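Local coordinates for protein tapirin (Caldicellulosiruptor kristjanssonii, PDB 6N2B) that probably binds cellulose through its beta-helical C-terminal domain, consistent with a role in cell adhesion to plant biomass, at residues A[368-381]-A[388-402]. Sequence-based numbering, arbitrary orientation.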
loop_
_atom_site.group_PDB
_atom_site.type_symbol
_atom_site.label_atom_id
_atom_site.label_comp_id
_atom_site.label_asym_id
_atom_site.label_seq_id
_atom_site.Cartn_x
_atom_site.Cartn_y
_atom_site.Cartn_z
ATOM N N VAL A 368 11.718 5.144 25.031
ATOM C CA VAL A 368 12.145 3.908 24.383
ATOM C C VAL A 368 12.161 2.825 25.444
ATOM O O VAL A 368 12.830 2.971 26.472
ATOM C CB VAL A 368 13.525 4.024 23.727
ATOM C CG1 VAL A 368 14.123 2.622 23.526
ATOM C CG2 VAL A 368 13.441 4.774 22.426
ATOM N N PHE A 369 11.437 1.743 25.203
ATOM C CA PHE A 369 11.407 0.609 26.106
ATOM C C PHE A 369 12.109 -0.567 25.444
ATOM O O PHE A 369 11.769 -0.943 24.325
ATOM C CB PHE A 369 9.964 0.262 26.460
ATOM C CG PHE A 369 9.824 -0.699 27.593
ATOM C CD1 PHE A 369 9.843 -2.073 27.364
ATOM C CD2 PHE A 369 9.639 -0.237 28.887
ATOM C CE1 PHE A 369 9.694 -2.979 28.419
ATOM C CE2 PHE A 369 9.493 -1.132 29.950
ATOM C CZ PHE A 369 9.518 -2.502 29.716
ATOM N N ILE A 370 13.094 -1.136 26.127
ATOM C CA ILE A 370 13.792 -2.323 25.652
ATOM C C ILE A 370 13.351 -3.504 26.508
ATOM O O ILE A 370 13.581 -3.530 27.725
ATOM C CB ILE A 370 15.310 -2.129 25.691
ATOM C CG1 ILE A 370 15.638 -0.788 25.045
ATOM C CG2 ILE A 370 16.019 -3.274 24.980
ATOM C CD1 ILE A 370 16.979 -0.287 25.367
ATOM N N GLU A 371 12.706 -4.477 25.879
ATOM C CA GLU A 371 12.173 -5.566 26.670
ATOM C C GLU A 371 13.284 -6.538 27.036
ATOM O O GLU A 371 14.396 -6.495 26.496
ATOM C CB GLU A 371 11.044 -6.279 25.927
ATOM C CG GLU A 371 9.704 -5.577 26.096
ATOM C CD GLU A 371 8.578 -6.241 25.320
ATOM O OE1 GLU A 371 8.844 -7.254 24.624
ATOM O OE2 GLU A 371 7.430 -5.738 25.411
ATOM N N ALA A 372 12.970 -7.406 27.995
ATOM C CA ALA A 372 13.917 -8.424 28.419
ATOM C C ALA A 372 14.310 -9.291 27.232
ATOM O O ALA A 372 13.460 -9.724 26.454
ATOM C CB ALA A 372 13.306 -9.279 29.526
ATOM N N GLY A 373 15.602 -9.541 27.087
ATOM C CA GLY A 373 16.067 -10.313 25.962
ATOM C C GLY A 373 16.186 -9.541 24.672
ATOM O O GLY A 373 16.654 -10.114 23.678
ATOM N N ALA A 374 15.785 -8.267 24.654
ATOM C CA ALA A 374 15.998 -7.386 23.514
ATOM C C ALA A 374 17.293 -6.594 23.687
ATOM O O ALA A 374 17.919 -6.603 24.748
ATOM C CB ALA A 374 14.812 -6.443 23.340
ATOM N N THR A 375 17.687 -5.887 22.626
ATOM C CA THR A 375 18.946 -5.146 22.589
ATOM C C THR A 375 18.854 -3.990 21.599
ATOM O O THR A 375 18.466 -4.187 20.445
ATOM C CB THR A 375 20.112 -6.057 22.191
ATOM O OG1 THR A 375 20.250 -7.123 23.141
ATOM C CG2 THR A 375 21.391 -5.259 22.120
ATOM N N LEU A 376 19.224 -2.795 22.045
ATOM C CA LEU A 376 19.349 -1.629 21.183
ATOM C C LEU A 376 20.828 -1.307 21.055
ATOM O O LEU A 376 21.528 -1.239 22.066
ATOM C CB LEU A 376 18.582 -0.438 21.763
ATOM C CG LEU A 376 18.339 0.788 20.871
ATOM C CD1 LEU A 376 17.174 1.595 21.419
ATOM C CD2 LEU A 376 19.574 1.681 20.740
ATOM N N VAL A 377 21.303 -1.107 19.824
ATOM C CA VAL A 377 22.721 -0.849 19.550
ATOM C C VAL A 377 22.846 0.414 18.711
ATOM O O VAL A 377 22.501 0.407 17.523
ATOM C CB VAL A 377 23.388 -2.021 18.831
ATOM C CG1 VAL A 377 24.842 -1.692 18.550
ATOM C CG2 VAL A 377 23.255 -3.268 19.654
ATOM N N THR A 378 23.375 1.485 19.304
ATOM C CA THR A 378 23.513 2.763 18.614
ATOM C C THR A 378 24.965 3.222 18.627
ATOM O O THR A 378 25.725 2.891 19.534
ATOM C CB THR A 378 22.602 3.845 19.240
ATOM O OG1 THR A 378 22.538 4.982 18.371
ATOM C CG2 THR A 378 23.111 4.282 20.614
ATOM N N ARG A 379 25.354 3.984 17.609
ATOM C CA ARG A 379 26.702 4.544 17.555
ATOM C C ARG A 379 26.816 5.882 18.275
ATOM O O ARG A 379 27.916 6.245 18.711
ATOM C CB ARG A 379 27.166 4.697 16.095
ATOM C CG ARG A 379 27.349 3.361 15.379
ATOM C CD ARG A 379 28.152 3.466 14.083
ATOM N NE ARG A 379 28.178 2.188 13.365
ATOM C CZ ARG A 379 27.422 1.902 12.300
ATOM N NH1 ARG A 379 26.573 2.802 11.813
ATOM N NH2 ARG A 379 27.507 0.713 11.718
ATOM N N ALA A 380 25.708 6.611 18.411
ATOM C CA ALA A 380 25.653 7.869 19.144
ATOM C C ALA A 380 24.249 8.042 19.703
ATOM O O ALA A 380 23.279 7.508 19.153
ATOM C CB ALA A 380 26.020 9.064 18.264
ATOM N N ILE A 381 24.149 8.805 20.791
ATOM C CA ILE A 381 22.926 8.905 21.579
ATOM C C ILE A 381 22.768 10.339 22.069
ATOM O O ILE A 381 23.749 11.074 22.229
ATOM C CB ILE A 381 22.958 7.914 22.763
ATOM C CG1 ILE A 381 21.607 7.828 23.476
ATOM C CG2 ILE A 381 24.061 8.305 23.723
ATOM C CD1 ILE A 381 21.512 6.652 24.430
ATOM N N ILE A 388 14.648 6.157 28.692
ATOM C CA ILE A 388 14.806 4.774 28.257
ATOM C C ILE A 388 14.751 3.899 29.497
ATOM O O ILE A 388 15.580 4.046 30.403
ATOM C CB ILE A 388 16.116 4.532 27.497
ATOM C CG1 ILE A 388 16.117 5.282 26.185
ATOM C CG2 ILE A 388 16.300 3.064 27.187
ATOM C CD1 ILE A 388 17.344 6.042 26.007
ATOM N N GLU A 389 13.774 3.003 29.551
ATOM C CA GLU A 389 13.648 2.085 30.673
ATOM C C GLU A 389 13.562 0.667 30.113
ATOM O O GLU A 389 13.858 0.396 28.943
ATOM C CB GLU A 389 12.450 2.455 31.564
ATOM C CG GLU A 389 12.108 3.936 31.615
ATOM C CD GLU A 389 11.524 4.385 32.972
ATOM O OE1 GLU A 389 11.755 3.679 33.999
ATOM O OE2 GLU A 389 10.844 5.429 33.032
ATOM N N GLY A 390 13.123 -0.266 30.950
ATOM C CA GLY A 390 12.991 -1.644 30.556
ATOM C C GLY A 390 14.210 -2.478 30.890
ATOM O O GLY A 390 15.327 -1.968 31.047
ATOM N N PRO A 391 14.014 -3.792 30.983
ATOM C CA PRO A 391 15.071 -4.695 31.464
ATOM C C PRO A 391 16.053 -5.187 30.408
ATOM O O PRO A 391 16.896 -6.033 30.730
ATOM C CB PRO A 391 14.258 -5.875 32.018
ATOM C CG PRO A 391 13.026 -5.912 31.140
ATOM C CD PRO A 391 12.723 -4.482 30.793
ATOM N N GLY A 392 15.979 -4.702 29.177
ATOM C CA GLY A 392 16.898 -5.151 28.157
ATOM C C GLY A 392 18.169 -4.313 28.067
ATOM O O GLY A 392 18.308 -3.264 28.700
ATOM N N THR A 393 19.085 -4.795 27.230
ATOM C CA THR A 393 20.385 -4.175 27.026
ATOM C C THR A 393 20.324 -3.002 26.053
ATOM O O THR A 393 19.720 -3.090 24.982
ATOM C CB THR A 393 21.352 -5.220 26.488
ATOM O OG1 THR A 393 21.353 -6.352 27.367
ATOM C CG2 THR A 393 22.760 -4.647 26.336
ATOM N N ARG A 394 20.990 -1.911 26.420
ATOM C CA ARG A 394 21.152 -0.724 25.584
ATOM C C ARG A 394 22.651 -0.448 25.469
ATOM O O ARG A 394 23.341 -0.326 26.484
ATOM C CB ARG A 394 20.365 0.453 26.198
ATOM C CG ARG A 394 21.032 1.806 26.212
ATOM C CD ARG A 394 20.588 2.669 27.414
ATOM N NE ARG A 394 21.364 3.917 27.491
ATOM C CZ ARG A 394 21.111 4.918 28.334
ATOM N NH1 ARG A 394 20.094 4.816 29.185
ATOM N NH2 ARG A 394 21.876 6.016 28.328
ATOM N N GLN A 395 23.167 -0.392 24.240
ATOM C CA GLN A 395 24.608 -0.410 23.991
ATOM C C GLN A 395 25.015 0.747 23.081
ATOM O O GLN A 395 24.473 0.894 21.980
ATOM C CB GLN A 395 25.024 -1.753 23.362
ATOM C CG GLN A 395 26.502 -2.080 23.480
ATOM C CD GLN A 395 26.999 -3.091 22.443
ATOM O OE1 GLN A 395 27.076 -2.791 21.251
ATOM N NE2 GLN A 395 27.345 -4.288 22.900
ATOM N N VAL A 396 25.973 1.562 23.529
ATOM C CA VAL A 396 26.523 2.652 22.724
ATOM C C VAL A 396 27.939 2.269 22.299
ATOM O O VAL A 396 28.796 1.975 23.146
ATOM C CB VAL A 396 26.530 3.990 23.478
ATOM C CG1 VAL A 396 26.988 5.087 22.555
ATOM C CG2 VAL A 396 25.162 4.305 24.043
ATOM N N ASN A 397 28.189 2.290 20.985
ATOM C CA ASN A 397 29.454 1.815 20.420
ATOM C C ASN A 397 29.702 2.573 19.127
ATOM O O ASN A 397 29.200 2.187 18.060
ATOM C CB ASN A 397 29.438 0.305 20.183
ATOM C CG ASN A 397 30.677 -0.190 19.438
ATOM O OD1 ASN A 397 31.607 0.578 19.160
ATOM N ND2 ASN A 397 30.698 -1.487 19.124
ATOM N N PRO A 398 30.501 3.641 19.171
ATOM C CA PRO A 398 30.700 4.482 17.975
ATOM C C PRO A 398 31.270 3.750 16.769
ATOM O O PRO A 398 31.228 4.302 15.658
ATOM C CB PRO A 398 31.670 5.563 18.470
ATOM C CG PRO A 398 31.392 5.656 19.940
ATOM C CD PRO A 398 31.090 4.243 20.378
ATOM N N SER A 399 31.791 2.541 16.939
ATOM C CA SER A 399 32.396 1.784 15.852
ATOM C C SER A 399 31.668 0.459 15.641
ATOM O O SER A 399 32.253 -0.524 15.168
ATOM C CB SER A 399 33.885 1.560 16.124
ATOM O OG SER A 399 34.118 0.301 16.753
ATOM N N ALA A 400 30.387 0.424 16.000
ATOM C CA ALA A 400 29.616 -0.802 15.878
ATOM C C ALA A 400 29.518 -1.242 14.418
ATOM O O ALA A 400 29.475 -0.424 13.490
ATOM C CB ALA A 400 28.219 -0.615 16.472
ATOM N N THR A 401 29.502 -2.556 14.228
ATOM C CA THR A 401 29.309 -3.170 12.925
ATOM C C THR A 401 27.885 -3.701 12.856
ATOM O O THR A 401 27.501 -4.551 13.667
ATOM C CB THR A 401 30.316 -4.299 12.710
ATOM O OG1 THR A 401 31.578 -3.740 12.327
ATOM C CG2 THR A 401 29.824 -5.273 11.640
ATOM N N PHE A 402 27.098 -3.192 11.898
ATOM C CA PHE A 402 25.726 -3.658 11.738
ATOM C C PHE A 402 25.660 -4.811 10.746
ATOM O O PHE A 402 26.548 -4.976 9.903
ATOM C CB PHE A 402 24.828 -2.519 11.265
ATOM C CG PHE A 402 24.710 -1.388 12.245
ATOM C CD1 PHE A 402 25.168 -1.525 13.552
ATOM C CD2 PHE A 402 24.126 -0.185 11.863
ATOM C CE1 PHE A 402 25.059 -0.482 14.454
ATOM C CE2 PHE A 402 24.005 0.866 12.766
ATOM C CZ PHE A 402 24.473 0.720 14.059
#
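Arg-379 lays its guanidinium flat over one face of the Phe-402 ring, CZ standing 3.7 Å from the ring centroid with the planes 21° apart, a stacked cation-pi pair. The two side chains come from opposite directions, and the arginine chain, extended from CG to NE, carries the group past Asn-397 O and Pro-398 O to the end of the type I turn 397-400. Its side edge grips one carbonyl: NE and NH2 each lie 2.9 Å from Ala-400 O, which sits in the guanidinium plane, while NH1 forms a salt bridge with Asp-358. Stack and bonds together restrain the rotation of the group. Asn-397 OD1 accepts from Ser-399 N, forming an Asx turn within the same bend. Before this bend, strands 375-378 and 393-396 run parallel, their directions 10° apart, with alternating bonds such as Gln-395 N to Leu-376 O (2.9 Å). Val-377 and Gln-395 lie side by side on one face, Thr-378 and Val-396 on the other. Ile-370 CD1 meets Arg-394 CB at 3.6 Å and also touches Ile-388 CG2. At the other end of the contact Gly-390 CA rests over the Phe-369 ring, 3.8 Å from its centroid, a CH-pi contact. Between the paired regions the register shifts by two, the loop 370-374 being two residues longer than 390-392. Parallel pairing of corresponding strands on successive coils is characteristic of a parallel beta-helix, here at the end of its run of coils.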